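Local coordinates for intimin (Escherichia coli, PDB 1F00), which probably anchors enteropathogenic bacteria to host cells by binding the receptor Tir through its C-terminal lectin-like domain, at residues W119-Q124 with N183-P188; G134-R139 with I165-S170; I240-Q245 with A255-L260; K10-A15 with E92-L97. All coordinates share one frame; numbering follows the deposited sequence.

The four contacts are spread along an elongated chain in the order 4, 2, 1, 3, and the centres of interactions 3 and 4 are about 54 Å apart. Interaction 4 belongs to the first Ig-like domain and interaction 2 to the second. Their centres are about 15 Å apart, and they meet through L97, whose CD1 lies 3.5 Å from CE1 of Y136. Interaction 1 joins the second Ig-like range to the lectin-like range; its atoms come no nearer than about 9 Å to those of interaction 2. Interaction 3 lies within the lectin-like domain and touches interaction 1, with L260 CD1 3.9 Å from P188 CG.

Interaction 1 of 4, residues W119-Q124 with N183-P188; sequences WLQYGQ and NSLIVP
L185 and W119 pair side by side in a short parallel bridge, and one methyl of the leucine forms a bump between them. L185 CD1 occupies the shallow hollow beneath the backbone of W119-Q121: it sits 4.0 Å from W119 CB and 3.9 Å from Q121 CA, and it approaches the indole at its edge, near the ring plane. Chi1 of the leucine (-179°) sets CG anti to its backbone N, and chi2 of 68° then turns CD1 into the hollow. The end of the indole leads away from the strand, and its NE1 is bonded to P116 O.

The other face of the pair carries L120, I186 and P188. Here L120 CD1 is the knob, lying 4.1 Å from CG of the P188 ring, with the two side chains crossing at about a right angle. I186 packs beside L120, its CB 4.3 Å from L120 CD1. Farther along, the extended side chain of Q121 slants across V187, and Q121 CB lies close to I186 O at 3.3 Å.

Three backbone bonds set the register. W119 N reaches S184 O at 2.9 Å in a nearly straight bond (177°), I186 N donates to W119 O, and Q121 N donates to I186 O. The 119-124 chain then leaves the sheet through a type II turn from L120 to G123.

Strand 184-190 is the middle one of three, between 118-120 and the antiparallel C-terminal strand 276-281, where I186 meets T279 and V281. Helix 214-224 lies against the L120-I186 face through W224 and V220, while W119 packs on L157 of strand 154-157.

Interaction 2 of 4, residues G134-R139 with I165-S170; sequences GKYTWR and ISVISS
R139, V167 and S166 carry most of this antiparallel contact, R139 and S166 on one face of the sheet and V167 on the other. The arginine starts with CG in the crowded position between backbone N and carbonyl carbon (chi1 72°) and then runs extended to NE. Its guanidinium comes down flat over S166, whose CB lies under the middle of the plane, 3.7 Å from R139 CZ. I168 CG2 meets the same group at its edge, in plane, 3.6 Å from R139 NH1. Two backbone bonds back this pair, R139 N to S166 O and S166 N to R139 O, the latter 2.9 Å long.

V167 works against W138, a non-hydrogen-bonded pair whose side chains lie side by side and point the same way. V167 CB stands over the six-membered ring, 3.6 Å from its centroid and 10° off the normal, a CH-pi contact. Its CG2 lies over the same indole, 3.6 Å from W138 CE2, and also presses on Y136 CB at 3.5 Å. I165 CG2 closes the indole at its edge, near CE3.

Beyond the W138 face lie L127 of strand 124-130 and I99 of strand 98-99. An aromatic and aliphatic inner face and a more polar outer one, on a three-stranded sheet completed by 173-179, are what one sheet of an Ig-like beta sandwich presents.

Interaction 3 of 4, residues I240-Q245 with A255-L260; sequences ISWVQQ and ASTYDL
S241 and Y258 form the hydrogen-bonded pair in the middle of this antiparallel contact. S241 N donates to Y258 O at 2.8 Å, and Y258 N returns the bond to S241 O. One step on, V243 N reaches S256 O at 3.1 Å. Beyond that no direct backbone bond follows, and a water bridges the chains: it accepts from S256 N at 2.7 Å and bonds to Q244 O.

Side chains fill in on the I240-W242 face. T257 places OG1 between backbone N and carbonyl carbon (chi1 66°), which sets it 3.5 Å from I240 CG1, and the two side chains cross obliquely. A255 CB lies 3.7 Å from W242 CE3 and 3.9 Å from Q245 CG, a small knob between an indole and an aliphatic stem. Away from them, V243 CG2 rests on S256 CB.

Outside this first shell, W242 NE1 is tied to V194 O, which helps fix the indole, while S256 OG is bonded to N267. The carboxylate of D259, paired with I240, is held at both oxygens: OD1 is hydrogen-bonded to T238 OG1, and OD2 takes the backbone N-H donors of I239, V261 and K262. In a buried position such a cluster of N-H groups should stabilise negative charge, so D259 is probably ionised and holds the chain just ahead of I240 against the turn that follows L260.

Interaction 4 of 4, residues K10-A15 with E92-L97; sequences KTTAVA and EFFTTL
A13 and F93 face each other in the middle of a short parallel pairing, and four backbone hydrogen bonds join the strands. They alternate between the strands as parallel pairing requires: E92 N to T11 O, A13 N to E92 O, F94 N to A13 O at 2.8 Å, and A15 N to F94 O, also 2.8 Å. The two end bonds have their donors well above the carbonyl plane, by 38° at T11 O and 39° at F94 O, whereas the two inner ones run nearly along the C=O axis. CA-H...O contacts from T12, F93 and V14 accompany them.

One water extends the polar set. It donates both to T11 O, at 2.7 Å, and to E92 OE2, at 2.6 Å, so that T11 O receives two bonds.

Side-chain packing divides between the faces. On one, A13 CB lies 3.7 Å from F93 CE2, and A15 CB sits 4.1 Å from F93 CB. On the other, T12 CG2, anti to its backbone N, meets the F94 ring at its edge, in plane, 3.5 Å from CD2. Past it a methyl of V14, CG1, lies against the T96 hydroxyl, 3.8 Å from T96 OG1.

The pairing adds 12-14 to the sheet in which 71-79 runs antiparallel to 91-94, as strand A' does beside strand G in many Ig-like domains. V14 N, which points away from the partner strand, is bonded to D19. With four backbone bonds along so short a pairing, cohesion probably owes much to them, with the water linking the E92 carboxylate to the first.

Interaction 1 of 4, residues W119-Q124 with N183-P188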
loop_
_atom_site.group_PDB
_atom_site.type_symbol
_atom_site.label_atom_id
_atom_site.label_comp_id
_atom_site.label_asym_id
_atom_site.label_seq_id
_atom_site.Cartn_x
_atom_site.Cartn_y
_atom_site.Cartn_z
ATOM N N TRP A 119 -4.442 0.872 17.696
ATOM C CA TRP A 119 -3.057 1.043 17.274
ATOM C C TRP A 119 -2.028 1.313 18.344
ATOM O O TRP A 119 -2.159 2.261 19.118
ATOM C CB TRP A 119 -2.915 2.207 16.291
ATOM C CG TRP A 119 -3.725 2.175 15.044
ATOM C CD1 TRP A 119 -4.489 1.152 14.565
ATOM C CD2 TRP A 119 -3.830 3.239 14.092
ATOM N NE1 TRP A 119 -5.068 1.515 13.367
ATOM C CE2 TRP A 119 -4.679 2.794 13.056
ATOM C CE3 TRP A 119 -3.285 4.528 14.018
ATOM C CZ2 TRP A 119 -5.001 3.595 11.954
ATOM C CZ3 TRP A 119 -3.603 5.326 12.921
ATOM C CH2 TRP A 119 -4.456 4.853 11.905
ATOM N N LEU A 120 -0.991 0.489 18.376
ATOM C CA LEU A 120 0.110 0.745 19.282
ATOM C C LEU A 120 0.767 1.894 18.509
ATOM O O LEU A 120 1.037 1.748 17.314
ATOM C CB LEU A 120 1.060 -0.455 19.323
ATOM C CG LEU A 120 2.395 -0.250 20.042
ATOM C CD1 LEU A 120 2.147 0.094 21.507
ATOM C CD2 LEU A 120 3.231 -1.525 19.929
ATOM N N GLN A 121 1.002 3.036 19.141
ATOM C CA GLN A 121 1.627 4.130 18.397
ATOM C C GLN A 121 2.985 3.700 17.856
ATOM O O GLN A 121 3.796 3.117 18.580
ATOM C CB GLN A 121 1.807 5.381 19.263
ATOM C CG GLN A 121 2.177 6.599 18.416
ATOM C CD GLN A 121 2.375 7.879 19.217
ATOM O OE1 GLN A 121 2.038 8.962 18.750
ATOM N NE2 GLN A 121 2.934 7.759 20.413
ATOM N N TYR A 122 3.220 3.990 16.581
ATOM C CA TYR A 122 4.465 3.642 15.911
ATOM C C TYR A 122 4.563 2.151 15.626
ATOM O O TYR A 122 5.639 1.626 15.357
ATOM C CB TYR A 122 5.665 4.139 16.727
ATOM C CG TYR A 122 5.617 5.641 16.918
ATOM C CD1 TYR A 122 5.829 6.218 18.169
ATOM C CD2 TYR A 122 5.289 6.483 15.852
ATOM C CE1 TYR A 122 5.704 7.598 18.357
ATOM C CE2 TYR A 122 5.163 7.859 16.026
ATOM C CZ TYR A 122 5.370 8.410 17.279
ATOM O OH TYR A 122 5.239 9.767 17.456
ATOM N N GLY A 123 3.422 1.472 15.699
ATOM C CA GLY A 123 3.387 0.064 15.364
ATOM C C GLY A 123 3.616 0.069 13.861
ATOM O O GLY A 123 3.369 1.089 13.207
ATOM N N GLN A 124 4.086 -1.042 13.303
ATOM C CA GLN A 124 4.357 -1.093 11.873
ATOM C C GLN A 124 3.744 -2.294 11.153
ATOM O O GLN A 124 3.701 -3.399 11.691
ATOM C CB GLN A 124 5.871 -1.074 11.650
ATOM C CG GLN A 124 6.534 0.188 12.177
ATOM C CD GLN A 124 8.042 0.088 12.201
ATOM O OE1 GLN A 124 8.606 -0.780 12.872
ATOM N NE2 GLN A 124 8.706 0.977 11.475
ATOM N N ASN A 183 -10.052 3.207 16.656
ATOM C CA ASN A 183 -10.874 3.449 17.832
ATOM C C ASN A 183 -10.000 3.937 18.983
ATOM O O ASN A 183 -10.416 4.794 19.760
ATOM C CB ASN A 183 -11.596 2.164 18.249
ATOM C CG ASN A 183 -12.741 1.805 17.315
ATOM O OD1 ASN A 183 -12.873 0.659 16.885
ATOM N ND2 ASN A 183 -13.581 2.787 17.006
ATOM N N SER A 184 -8.787 3.396 19.079
ATOM C CA SER A 184 -7.858 3.771 20.148
ATOM C C SER A 184 -6.398 3.824 19.709
ATOM O O SER A 184 -5.984 3.090 18.815
ATOM C CB SER A 184 -7.958 2.773 21.307
ATOM O OG SER A 184 -9.239 2.810 21.899
ATOM N N LEU A 185 -5.628 4.690 20.366
ATOM C CA LEU A 185 -4.198 4.832 20.107
ATOM C C LEU A 185 -3.497 4.602 21.449
ATOM O O LEU A 185 -3.853 5.218 22.452
ATOM C CB LEU A 185 -3.867 6.232 19.590
ATOM C CG LEU A 185 -2.392 6.488 19.271
ATOM C CD1 LEU A 185 -1.971 5.661 18.063
ATOM C CD2 LEU A 185 -2.174 7.973 18.989
ATOM N N ILE A 186 -2.496 3.724 21.453
ATOM C CA ILE A 186 -1.757 3.370 22.664
ATOM C C ILE A 186 -0.411 4.088 22.681
ATOM O O ILE A 186 0.423 3.878 21.804
ATOM C CB ILE A 186 -1.536 1.836 22.722
ATOM C CG1 ILE A 186 -2.856 1.110 22.430
ATOM C CG2 ILE A 186 -0.998 1.435 24.082
ATOM C CD1 ILE A 186 -3.992 1.482 23.379
ATOM N N VAL A 187 -0.191 4.925 23.689
ATOM C CA VAL A 187 1.042 5.700 23.760
ATOM C C VAL A 187 1.902 5.465 25.002
ATOM O O VAL A 187 1.686 6.089 26.036
ATOM C CB VAL A 187 0.723 7.210 23.663
ATOM C CG1 VAL A 187 2.005 8.030 23.735
ATOM C CG2 VAL A 187 -0.038 7.498 22.367
ATOM N N PRO A 188 2.885 4.554 24.913
ATOM C CA PRO A 188 3.768 4.272 26.052
ATOM C C PRO A 188 4.799 5.398 26.171
ATOM O O PRO A 188 5.375 5.826 25.167
ATOM C CB PRO A 188 4.444 2.952 25.664
ATOM C CG PRO A 188 3.534 2.355 24.626
ATOM C CD PRO A 188 3.084 3.562 23.845
#

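Interaction 2 of 4, residues G134-R139 with I165-S170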
loop_
_atom_site.group_PDB
_atom_site.type_symbol
_atom_site.label_atom_id
_atom_site.label_comp_id
_atom_site.label_asym_id
_atom_site.label_seq_id
_atom_site.Cartn_x
_atom_site.Cartn_y
_atom_site.Cartn_z
ATOM N N GLY A 134 6.124 -4.493 -11.524
ATOM C CA GLY A 134 6.830 -4.930 -10.334
ATOM C C GLY A 134 7.745 -3.942 -9.638
ATOM O O GLY A 134 8.298 -4.270 -8.593
ATOM N N LYS A 135 7.923 -2.750 -10.205
ATOM C CA LYS A 135 8.782 -1.731 -9.598
ATOM C C LYS A 135 7.868 -0.704 -8.921
ATOM O O LYS A 135 7.253 0.127 -9.589
ATOM C CB LYS A 135 9.646 -1.072 -10.673
ATOM C CG LYS A 135 10.655 -0.073 -10.137
ATOM C CD LYS A 135 11.528 0.477 -11.260
ATOM C CE LYS A 135 12.495 1.533 -10.744
ATOM N NZ LYS A 135 13.370 2.061 -11.831
ATOM N N TYR A 136 7.798 -0.766 -7.594
ATOM C CA TYR A 136 6.904 0.090 -6.817
ATOM C C TYR A 136 7.503 1.256 -6.029
ATOM O O TYR A 136 8.643 1.202 -5.567
ATOM C CB TYR A 136 6.114 -0.785 -5.838
ATOM C CG TYR A 136 5.558 -2.055 -6.447
ATOM C CD1 TYR A 136 4.827 -2.015 -7.631
ATOM C CD2 TYR A 136 5.746 -3.298 -5.827
ATOM C CE1 TYR A 136 4.297 -3.170 -8.189
ATOM C CE2 TYR A 136 5.216 -4.464 -6.381
ATOM C CZ TYR A 136 4.492 -4.389 -7.566
ATOM O OH TYR A 136 3.955 -5.521 -8.137
ATOM N N THR A 137 6.699 2.303 -5.865
ATOM C CA THR A 137 7.073 3.490 -5.100
ATOM C C THR A 137 5.840 3.825 -4.261
ATOM O O THR A 137 4.749 3.989 -4.808
ATOM C CB THR A 137 7.393 4.682 -6.015
ATOM O OG1 THR A 137 8.460 4.327 -6.904
ATOM C CG2 THR A 137 7.818 5.886 -5.187
ATOM N N TRP A 138 6.013 3.930 -2.946
ATOM C CA TRP A 138 4.890 4.208 -2.047
ATOM C C TRP A 138 4.846 5.630 -1.488
ATOM O O TRP A 138 5.859 6.319 -1.414
ATOM C CB TRP A 138 4.908 3.230 -0.865
ATOM C CG TRP A 138 4.915 1.779 -1.248
ATOM C CD1 TRP A 138 5.969 1.056 -1.736
ATOM C CD2 TRP A 138 3.807 0.877 -1.178
ATOM N NE1 TRP A 138 5.583 -0.245 -1.973
ATOM C CE2 TRP A 138 4.260 -0.382 -1.639
ATOM C CE3 TRP A 138 2.470 1.011 -0.772
ATOM C CZ2 TRP A 138 3.424 -1.500 -1.705
ATOM C CZ3 TRP A 138 1.637 -0.100 -0.838
ATOM C CH2 TRP A 138 2.117 -1.340 -1.301
ATOM N N ARG A 139 3.657 6.061 -1.082
ATOM C CA ARG A 139 3.501 7.386 -0.506
ATOM C C ARG A 139 2.272 7.404 0.382
ATOM O O ARG A 139 1.394 6.548 0.266
ATOM C CB ARG A 139 3.349 8.446 -1.603
ATOM C CG ARG A 139 2.008 8.418 -2.351
ATOM C CD ARG A 139 1.912 9.596 -3.323
ATOM N NE ARG A 139 0.573 9.786 -3.881
ATOM C CZ ARG A 139 0.087 9.137 -4.938
ATOM N NH1 ARG A 139 0.828 8.234 -5.571
ATOM N NH2 ARG A 139 -1.135 9.417 -5.381
ATOM N N ILE A 165 -2.770 5.242 1.606
ATOM C CA ILE A 165 -1.412 4.860 1.223
ATOM C C ILE A 165 -1.551 4.456 -0.230
ATOM O O ILE A 165 -2.418 3.646 -0.570
ATOM C CB ILE A 165 -0.891 3.653 2.030
ATOM C CG1 ILE A 165 -0.894 3.982 3.522
ATOM C CG2 ILE A 165 0.522 3.276 1.557
ATOM C CD1 ILE A 165 -0.093 5.225 3.883
ATOM N N SER A 166 -0.718 5.035 -1.088
ATOM C CA SER A 166 -0.766 4.742 -2.509
ATOM C C SER A 166 0.542 4.150 -3.008
ATOM O O SER A 166 1.614 4.485 -2.518
ATOM C CB SER A 166 -1.063 6.019 -3.306
ATOM O OG SER A 166 -2.338 6.551 -2.994
ATOM N N VAL A 167 0.442 3.252 -3.974
ATOM C CA VAL A 167 1.629 2.663 -4.568
ATOM C C VAL A 167 1.519 2.903 -6.065
ATOM O O VAL A 167 0.419 2.865 -6.629
ATOM C CB VAL A 167 1.726 1.136 -4.316
ATOM C CG1 VAL A 167 0.540 0.420 -4.944
ATOM C CG2 VAL A 167 3.033 0.597 -4.899
ATOM N N ILE A 168 2.645 3.190 -6.702
ATOM C CA ILE A 168 2.651 3.388 -8.144
ATOM C C ILE A 168 3.747 2.509 -8.736
ATOM O O ILE A 168 4.801 2.319 -8.127
ATOM C CB ILE A 168 2.903 4.874 -8.535
ATOM C CG1 ILE A 168 4.237 5.360 -7.973
ATOM C CG2 ILE A 168 1.767 5.743 -8.022
ATOM C CD1 ILE A 168 4.525 6.827 -8.276
ATOM N N SER A 169 3.480 1.943 -9.907
ATOM C CA SER A 169 4.457 1.097 -10.584
ATOM C C SER A 169 5.002 1.919 -11.743
ATOM O O SER A 169 4.290 2.768 -12.283
ATOM C CB SER A 169 3.786 -0.188 -11.079
ATOM O OG SER A 169 2.608 0.095 -11.816
ATOM N N SER A 170 6.250 1.673 -12.134
ATOM C CA SER A 170 6.860 2.451 -13.204
ATOM C C SER A 170 6.278 2.264 -14.600
ATOM O O SER A 170 6.698 2.944 -15.535
ATOM C CB SER A 170 8.383 2.239 -13.228
ATOM O OG SER A 170 8.730 0.880 -13.384
#

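Interaction 3 of 4, residues I240-Q245 with A255-L260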
loop_
_atom_site.group_PDB
_atom_site.type_symbol
_atom_site.label_atom_id
_atom_site.label_comp_id
_atom_site.label_asym_id
_atom_site.label_seq_id
_atom_site.Cartn_x
_atom_site.Cartn_y
_atom_site.Cartn_z
ATOM N N ILE A 240 6.356 -2.442 31.184
ATOM C CA ILE A 240 5.394 -2.679 32.254
ATOM C C ILE A 240 4.643 -1.358 32.435
ATOM O O ILE A 240 5.255 -0.312 32.661
ATOM C CB ILE A 240 6.130 -3.100 33.559
ATOM C CG1 ILE A 240 5.129 -3.249 34.706
ATOM C CG2 ILE A 240 7.224 -2.090 33.901
ATOM C CD1 ILE A 240 5.758 -3.780 35.990
ATOM N N SER A 241 3.316 -1.409 32.328
ATOM C CA SER A 241 2.493 -0.207 32.415
ATOM C C SER A 241 1.353 -0.281 33.426
ATOM O O SER A 241 0.712 -1.317 33.580
ATOM C CB SER A 241 1.896 0.095 31.035
ATOM O OG SER A 241 2.855 -0.105 30.011
ATOM N N TRP A 242 1.093 0.840 34.090
ATOM C CA TRP A 242 0.023 0.931 35.081
ATOM C C TRP A 242 -1.348 0.769 34.424
ATOM O O TRP A 242 -1.530 1.153 33.267
ATOM C CB TRP A 242 0.019 2.311 35.746
ATOM C CG TRP A 242 1.234 2.696 36.528
ATOM C CD1 TRP A 242 2.168 3.629 36.185
ATOM C CD2 TRP A 242 1.596 2.224 37.831
ATOM N NE1 TRP A 242 3.088 3.775 37.197
ATOM C CE2 TRP A 242 2.758 2.926 38.220
ATOM C CE3 TRP A 242 1.047 1.279 38.709
ATOM C CZ2 TRP A 242 3.384 2.715 39.454
ATOM C CZ3 TRP A 242 1.672 1.068 39.941
ATOM C CH2 TRP A 242 2.828 1.787 40.298
ATOM N N VAL A 243 -2.302 0.197 35.156
ATOM C CA VAL A 243 -3.676 0.088 34.664
ATOM C C VAL A 243 -4.522 0.722 35.764
ATOM O O VAL A 243 -4.136 0.691 36.934
ATOM C CB VAL A 243 -4.158 -1.383 34.415
ATOM C CG1 VAL A 243 -3.188 -2.105 33.492
ATOM C CG2 VAL A 243 -4.340 -2.124 35.728
ATOM N N GLN A 244 -5.660 1.307 35.391
ATOM C CA GLN A 244 -6.554 1.965 36.350
ATOM C C GLN A 244 -6.777 1.127 37.614
ATOM O O GLN A 244 -7.001 -0.082 37.540
ATOM C CB GLN A 244 -7.913 2.253 35.693
ATOM C CG GLN A 244 -8.830 3.150 36.525
ATOM C CD GLN A 244 -8.403 4.604 36.495
ATOM O OE1 GLN A 244 -8.593 5.342 37.467
ATOM N NE2 GLN A 244 -7.836 5.033 35.370
ATOM N N GLN A 245 -6.722 1.773 38.773
ATOM C CA GLN A 245 -6.932 1.070 40.040
ATOM C C GLN A 245 -8.385 0.634 40.179
ATOM O O GLN A 245 -9.293 1.343 39.742
ATOM C CB GLN A 245 -6.627 1.982 41.239
ATOM C CG GLN A 245 -5.159 2.246 41.554
ATOM C CD GLN A 245 -5.009 3.213 42.720
ATOM O OE1 GLN A 245 -5.637 4.270 42.738
ATOM N NE2 GLN A 245 -4.180 2.857 43.699
ATOM N N ALA A 255 -1.672 -1.070 42.581
ATOM C CA ALA A 255 -2.284 -1.124 41.263
ATOM C C ALA A 255 -1.730 -2.316 40.512
ATOM O O ALA A 255 -0.725 -2.912 40.921
ATOM C CB ALA A 255 -1.991 0.163 40.483
ATOM N N SER A 256 -2.398 -2.669 39.421
ATOM C CA SER A 256 -1.957 -3.769 38.590
ATOM C C SER A 256 -1.236 -3.185 37.389
ATOM O O SER A 256 -1.287 -1.972 37.147
ATOM C CB SER A 256 -3.149 -4.612 38.133
ATOM O OG SER A 256 -3.703 -5.313 39.230
ATOM N N THR A 257 -0.550 -4.051 36.652
ATOM C CA THR A 257 0.180 -3.635 35.465
ATOM C C THR A 257 0.111 -4.721 34.400
ATOM O O THR A 257 -0.237 -5.878 34.677
ATOM C CB THR A 257 1.680 -3.410 35.760
ATOM O OG1 THR A 257 2.278 -4.664 36.110
ATOM C CG2 THR A 257 1.882 -2.406 36.904
ATOM N N TYR A 258 0.425 -4.329 33.172
ATOM C CA TYR A 258 0.483 -5.257 32.061
ATOM C C TYR A 258 1.716 -4.793 31.302
ATOM O O TYR A 258 1.988 -3.592 31.218
ATOM C CB TYR A 258 -0.755 -5.173 31.167
ATOM C CG TYR A 258 -0.741 -6.217 30.071
ATOM C CD1 TYR A 258 -1.171 -7.527 30.315
ATOM C CD2 TYR A 258 -0.273 -5.905 28.796
ATOM C CE1 TYR A 258 -1.133 -8.500 29.309
ATOM C CE2 TYR A 258 -0.228 -6.866 27.785
ATOM C CZ TYR A 258 -0.660 -8.159 28.046
ATOM O OH TYR A 258 -0.618 -9.097 27.037
ATOM N N ASP A 259 2.466 -5.742 30.762
ATOM C CA ASP A 259 3.698 -5.434 30.060
ATOM C C ASP A 259 3.510 -5.627 28.558
ATOM O O ASP A 259 3.278 -6.746 28.097
ATOM C CB ASP A 259 4.796 -6.358 30.604
ATOM C CG ASP A 259 6.187 -5.900 30.245
ATOM O OD1 ASP A 259 7.075 -5.985 31.127
ATOM O OD2 ASP A 259 6.404 -5.472 29.091
ATOM N N LEU A 260 3.611 -4.534 27.801
ATOM C CA LEU A 260 3.437 -4.591 26.358
ATOM C C LEU A 260 4.546 -5.353 25.638
ATOM O O LEU A 260 4.485 -5.538 24.419
ATOM C CB LEU A 260 3.293 -3.178 25.777
ATOM C CG LEU A 260 1.949 -2.500 26.094
ATOM C CD1 LEU A 260 1.945 -1.078 25.559
ATOM C CD2 LEU A 260 0.808 -3.304 25.478
HETATM O O HOH W 1 -4.808 -1.572 38.861
#

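Interaction 4 of 4, residues K10-A15 with E92-L97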
loop_
_atom_site.group_PDB
_atom_site.type_symbol
_atom_site.label_atom_id
_atom_site.label_comp_id
_atom_site.label_asym_id
_atom_site.label_seq_id
_atom_site.Cartn_x
_atom_site.Cartn_y
_atom_site.Cartn_z
ATOM N N LYS A 10 1.363 4.729 -27.155
ATOM C CA LYS A 10 1.927 4.404 -25.842
ATOM C C LYS A 10 2.597 3.034 -25.929
ATOM O O LYS A 10 2.178 2.188 -26.717
ATOM C CB LYS A 10 0.824 4.360 -24.769
ATOM C CG LYS A 10 -0.283 3.372 -25.089
ATOM C CD LYS A 10 -1.092 2.953 -23.855
ATOM C CE LYS A 10 -1.915 4.076 -23.276
ATOM N NZ LYS A 10 -2.759 3.585 -22.141
ATOM N N THR A 11 3.622 2.806 -25.111
ATOM C CA THR A 11 4.328 1.525 -25.132
ATOM C C THR A 11 4.009 0.625 -23.940
ATOM O O THR A 11 4.582 -0.458 -23.794
ATOM C CB THR A 11 5.849 1.737 -25.200
ATOM O OG1 THR A 11 6.291 2.423 -24.026
ATOM C CG2 THR A 11 6.206 2.563 -26.424
ATOM N N THR A 12 3.094 1.073 -23.086
ATOM C CA THR A 12 2.690 0.295 -21.925
ATOM C C THR A 12 1.186 0.446 -21.730
ATOM O O THR A 12 0.623 1.503 -22.016
ATOM C CB THR A 12 3.422 0.767 -20.649
ATOM O OG1 THR A 12 4.828 0.522 -20.785
ATOM C CG2 THR A 12 2.919 0.021 -19.441
ATOM N N ALA A 13 0.540 -0.616 -21.259
ATOM C CA ALA A 13 -0.901 -0.598 -21.027
ATOM C C ALA A 13 -1.294 -1.686 -20.036
ATOM O O ALA A 13 -0.530 -2.623 -19.790
ATOM C CB ALA A 13 -1.646 -0.798 -22.347
ATOM N N VAL A 14 -2.491 -1.566 -19.473
ATOM C CA VAL A 14 -2.980 -2.540 -18.506
ATOM C C VAL A 14 -3.679 -3.701 -19.214
ATOM O O VAL A 14 -4.452 -3.495 -20.151
ATOM C CB VAL A 14 -3.976 -1.884 -17.516
ATOM C CG1 VAL A 14 -4.398 -2.893 -16.459
ATOM C CG2 VAL A 14 -3.345 -0.666 -16.874
ATOM N N ALA A 15 -3.400 -4.921 -18.764
ATOM C CA ALA A 15 -4.004 -6.110 -19.359
ATOM C C ALA A 15 -5.404 -6.364 -18.802
ATOM O O ALA A 15 -5.672 -7.424 -18.228
ATOM C CB ALA A 15 -3.117 -7.321 -19.116
ATOM N N GLU A 92 4.185 -3.304 -24.175
ATOM C CA GLU A 92 4.001 -4.258 -23.086
ATOM C C GLU A 92 2.716 -4.059 -22.291
ATOM O O GLU A 92 2.345 -2.931 -21.949
ATOM C CB GLU A 92 5.168 -4.176 -22.103
ATOM C CG GLU A 92 6.543 -4.154 -22.728
ATOM C CD GLU A 92 7.622 -3.969 -21.685
ATOM O OE1 GLU A 92 8.000 -4.966 -21.033
ATOM O OE2 GLU A 92 8.078 -2.820 -21.505
ATOM N N PHE A 93 2.044 -5.165 -21.991
ATOM C CA PHE A 93 0.839 -5.112 -21.185
ATOM C C PHE A 93 1.214 -5.627 -19.804
ATOM O O PHE A 93 2.008 -6.566 -19.673
ATOM C CB PHE A 93 -0.273 -5.970 -21.795
ATOM C CG PHE A 93 -0.867 -5.381 -23.040
ATOM C CD1 PHE A 93 -0.300 -5.634 -24.286
ATOM C CD2 PHE A 93 -1.971 -4.534 -22.963
ATOM C CE1 PHE A 93 -0.820 -5.052 -25.438
ATOM C CE2 PHE A 93 -2.499 -3.946 -24.107
ATOM C CZ PHE A 93 -1.923 -4.204 -25.348
ATOM N N PHE A 94 0.664 -5.001 -18.771
ATOM C CA PHE A 94 0.969 -5.411 -17.410
ATOM C C PHE A 94 -0.296 -5.669 -16.608
ATOM O O PHE A 94 -1.332 -5.035 -16.827
ATOM C CB PHE A 94 1.819 -4.337 -16.713
ATOM C CG PHE A 94 3.211 -4.201 -17.278
ATOM C CD1 PHE A 94 4.187 -5.149 -16.992
ATOM C CD2 PHE A 94 3.543 -3.129 -18.103
ATOM C CE1 PHE A 94 5.475 -5.032 -17.518
ATOM C CE2 PHE A 94 4.823 -3.001 -18.637
ATOM C CZ PHE A 94 5.796 -3.958 -18.342
ATOM N N THR A 95 -0.207 -6.621 -15.687
ATOM C CA THR A 95 -1.328 -6.963 -14.827
ATOM C C THR A 95 -1.752 -5.722 -14.045
ATOM O O THR A 95 -0.956 -4.806 -13.845
ATOM C CB THR A 95 -0.930 -8.067 -13.830
ATOM O OG1 THR A 95 -0.797 -9.313 -14.529
ATOM C CG2 THR A 95 -1.966 -8.206 -12.730
ATOM N N THR A 96 -3.010 -5.702 -13.619
ATOM C CA THR A 96 -3.562 -4.600 -12.836
ATOM C C THR A 96 -2.801 -4.446 -11.518
ATOM O O THR A 96 -2.617 -5.422 -10.788
ATOM C CB THR A 96 -5.036 -4.865 -12.487
ATOM O OG1 THR A 96 -5.779 -5.087 -13.689
ATOM C CG2 THR A 96 -5.627 -3.679 -11.734
ATOM N N LEU A 97 -2.356 -3.228 -11.221
ATOM C CA LEU A 97 -1.645 -2.963 -9.978
ATOM C C LEU A 97 -2.669 -3.070 -8.852
ATOM O O LEU A 97 -3.753 -2.484 -8.922
ATOM C CB LEU A 97 -1.023 -1.562 -9.997
ATOM C CG LEU A 97 -0.116 -1.221 -8.809
ATOM C CD1 LEU A 97 0.999 -2.264 -8.687
ATOM C CD2 LEU A 97 0.466 0.174 -8.998
HETATM O O HOH W 2 7.091 -0.964 -23.029
#